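Local atomic coordinates of haloalkane dehalogenase (Mycobacterium rhodesiae, PDB entry 4MJ3), a protein that catalyses the hydrolytic cleavage of carbon–halogen bonds in haloalkanes, releasing an alcohol and a halide ion. Residues 167-172 / 212-217. Residues are numbered along the deposited sequence; the frame is centred on the assembly and turned at random.
Sequences FSQEVP and FPMLVP
Ser168 and Gln169, side by side in the last turn of helix 159-170, meet Pro213 and Met214 (present as selenomethionine) in the loop between helices 207-211 and 225-235, a region that probably belongs to the helical cap over the alpha/beta-hydrolase core. No hydrogen bond crosses between the two segments. The Ser168 hydroxyl comes up against the rim of the proline ring, OG lying 3.3 Å from Pro213 CG. Serine is small enough for this buried place, and its chi1 of 75° puts OG where it meets the ring and also bonds to Gln165 O. Proline offers a compact apolar partner, while its carbonyl O accepts a bond from Gln165 NE2.

Gln169 bends at chi2 (-54°), bringing its amide back across the Met214 chain at a slant. That long, pliable chain lays Met214 SE 3.7 Å from Gln169 CG; Gln169 OE1 stands 3.6 Å from Met214 CG. Glutamine suits its place by pairing an acceptor with a two-hydrogen donor: OE1 accepts from Arg93, and NE2 donates to Arg210 O and Ser168 OG, which should restrict the amide's rotation. The bond from Gln169 NE2 to Ser168 OG is 2.9 Å long and nearly straight at 171°, with OG almost in the amide plane.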
loop_
_atom_site.group_PDB
_atom_site.type_symbol
_atom_site.label_atom_id
_atom_site.label_comp_id
_atom_site.label_asym_id
_atom_site.label_seq_id
_atom_site.Cartn_x
_atom_site.Cartn_y
_atom_site.Cartn_z
ATOM N N PHE A 167 18.697 2.001 7.679
ATOM C CA PHE A 167 18.065 2.287 8.979
ATOM C C PHE A 167 17.149 1.146 9.407
ATOM O O PHE A 167 17.166 0.710 10.583
ATOM C CB PHE A 167 17.296 3.597 8.931
ATOM C CG PHE A 167 16.466 3.839 10.155
ATOM C CD1 PHE A 167 17.035 4.369 11.304
ATOM C CD2 PHE A 167 15.142 3.455 10.184
ATOM C CE1 PHE A 167 16.278 4.554 12.445
ATOM C CE2 PHE A 167 14.375 3.647 11.326
ATOM C CZ PHE A 167 14.960 4.174 12.461
ATOM N N SER A 168 16.360 0.641 8.454
ATOM C CA SER A 168 15.343 -0.363 8.786
ATOM C C SER A 168 15.963 -1.638 9.345
ATOM O O SER A 168 15.339 -2.338 10.145
ATOM C CB SER A 168 14.473 -0.687 7.583
ATOM O OG SER A 168 15.188 -1.502 6.662
ATOM N N GLN A 169 17.195 -1.940 8.916
ATOM C CA GLN A 169 17.917 -3.108 9.368
ATOM C C GLN A 169 18.741 -2.829 10.624
ATOM O O GLN A 169 18.863 -3.695 11.496
ATOM C CB GLN A 169 18.836 -3.613 8.246
ATOM C CG GLN A 169 18.104 -3.925 6.954
ATOM C CD GLN A 169 16.950 -4.884 7.152
ATOM O OE1 GLN A 169 17.150 -6.071 7.410
ATOM N NE2 GLN A 169 15.733 -4.373 7.050
ATOM N N GLU A 170 19.322 -1.643 10.715
ATOM C CA GLU A 170 20.257 -1.329 11.799
ATOM C C GLU A 170 19.594 -0.882 13.100
ATOM O O GLU A 170 20.185 -1.036 14.182
ATOM C CB GLU A 170 21.247 -0.251 11.350
ATOM C CG GLU A 170 22.244 -0.750 10.324
ATOM C CD GLU A 170 23.298 0.283 9.991
ATOM O OE1 GLU A 170 23.088 1.496 10.275
ATOM O OE2 GLU A 170 24.343 -0.121 9.441
ATOM N N VAL A 171 18.420 -0.276 13.024
ATOM C CA VAL A 171 17.857 0.323 14.213
ATOM C C VAL A 171 17.584 -0.795 15.244
ATOM O O VAL A 171 16.990 -1.826 14.897
ATOM C CB VAL A 171 16.595 1.153 13.909
ATOM C CG1 VAL A 171 15.433 0.280 13.443
ATOM C CG2 VAL A 171 16.213 1.993 15.137
ATOM N N PRO A 172 18.014 -0.605 16.497
ATOM C CA PRO A 172 17.851 -1.700 17.471
ATOM C C PRO A 172 16.404 -2.058 17.722
ATOM O O PRO A 172 16.067 -3.228 17.736
ATOM C CB PRO A 172 18.498 -1.145 18.741
ATOM C CG PRO A 172 19.547 -0.200 18.235
ATOM C CD PRO A 172 18.946 0.429 17.003
ATOM N N PHE A 212 10.522 -6.183 4.733
ATOM C CA PHE A 212 10.057 -5.482 3.532
ATOM C C PHE A 212 11.136 -4.738 2.758
ATOM O O PHE A 212 11.242 -4.886 1.541
ATOM C CB PHE A 212 8.906 -4.497 3.804
ATOM C CG PHE A 212 7.590 -4.904 3.172
ATOM C CD1 PHE A 212 7.555 -5.584 1.958
ATOM C CD2 PHE A 212 6.397 -4.537 3.761
ATOM C CE1 PHE A 212 6.355 -5.945 1.389
ATOM C CE2 PHE A 212 5.196 -4.922 3.217
ATOM C CZ PHE A 212 5.169 -5.597 2.004
ATOM N N PRO A 213 11.961 -3.959 3.454
ATOM C CA PRO A 213 12.963 -3.187 2.706
ATOM C C PRO A 213 13.997 -4.057 1.976
ATOM O O PRO A 213 14.603 -3.600 0.992
ATOM C CB PRO A 213 13.631 -2.345 3.796
ATOM C CG PRO A 213 12.571 -2.217 4.838
ATOM C CD PRO A 213 11.957 -3.580 4.880
HETATM N N MSE A 214 14.204 -5.288 2.436
HETATM C CA MSE A 214 15.112 -6.231 1.752
HETATM C C MSE A 214 14.476 -6.869 0.543
HETATM O O MSE A 214 15.171 -7.482 -0.271
HETATM C CB MSE A 214 15.600 -7.334 2.699
HETATM C CG MSE A 214 16.271 -6.801 3.966
HETATM SE SE MSE A 214 17.643 -5.418 3.591
HETATM C CE MSE A 214 18.889 -6.527 2.534
ATOM N N LEU A 215 13.166 -6.723 0.380
ATOM C CA LEU A 215 12.441 -7.297 -0.759
ATOM C C LEU A 215 12.372 -6.359 -1.956
ATOM O O LEU A 215 11.892 -6.752 -3.008
ATOM C CB LEU A 215 11.012 -7.698 -0.342
ATOM C CG LEU A 215 10.929 -8.749 0.781
ATOM C CD1 LEU A 215 9.471 -9.046 1.079
ATOM C CD2 LEU A 215 11.668 -10.027 0.412
ATOM N N VAL A 216 12.801 -5.115 -1.784
ATOM C CA VAL A 216 12.736 -4.137 -2.872
ATOM C C VAL A 216 13.815 -4.518 -3.895
ATOM O O VAL A 216 14.981 -4.588 -3.552
ATOM C CB VAL A 216 12.992 -2.700 -2.390
ATOM C CG1 VAL A 216 12.995 -1.731 -3.589
ATOM C CG2 VAL A 216 11.943 -2.279 -1.382
ATOM N N PRO A 217 13.410 -4.793 -5.142
ATOM C CA PRO A 217 14.448 -5.162 -6.096
ATOM C C PRO A 217 15.374 -4.011 -6.450
ATOM O O PRO A 217 14.909 -2.963 -6.908
ATOM C CB PRO A 217 13.658 -5.608 -7.321
ATOM C CG PRO A 217 12.325 -5.991 -6.793
ATOM C CD PRO A 217 12.065 -5.018 -5.680
#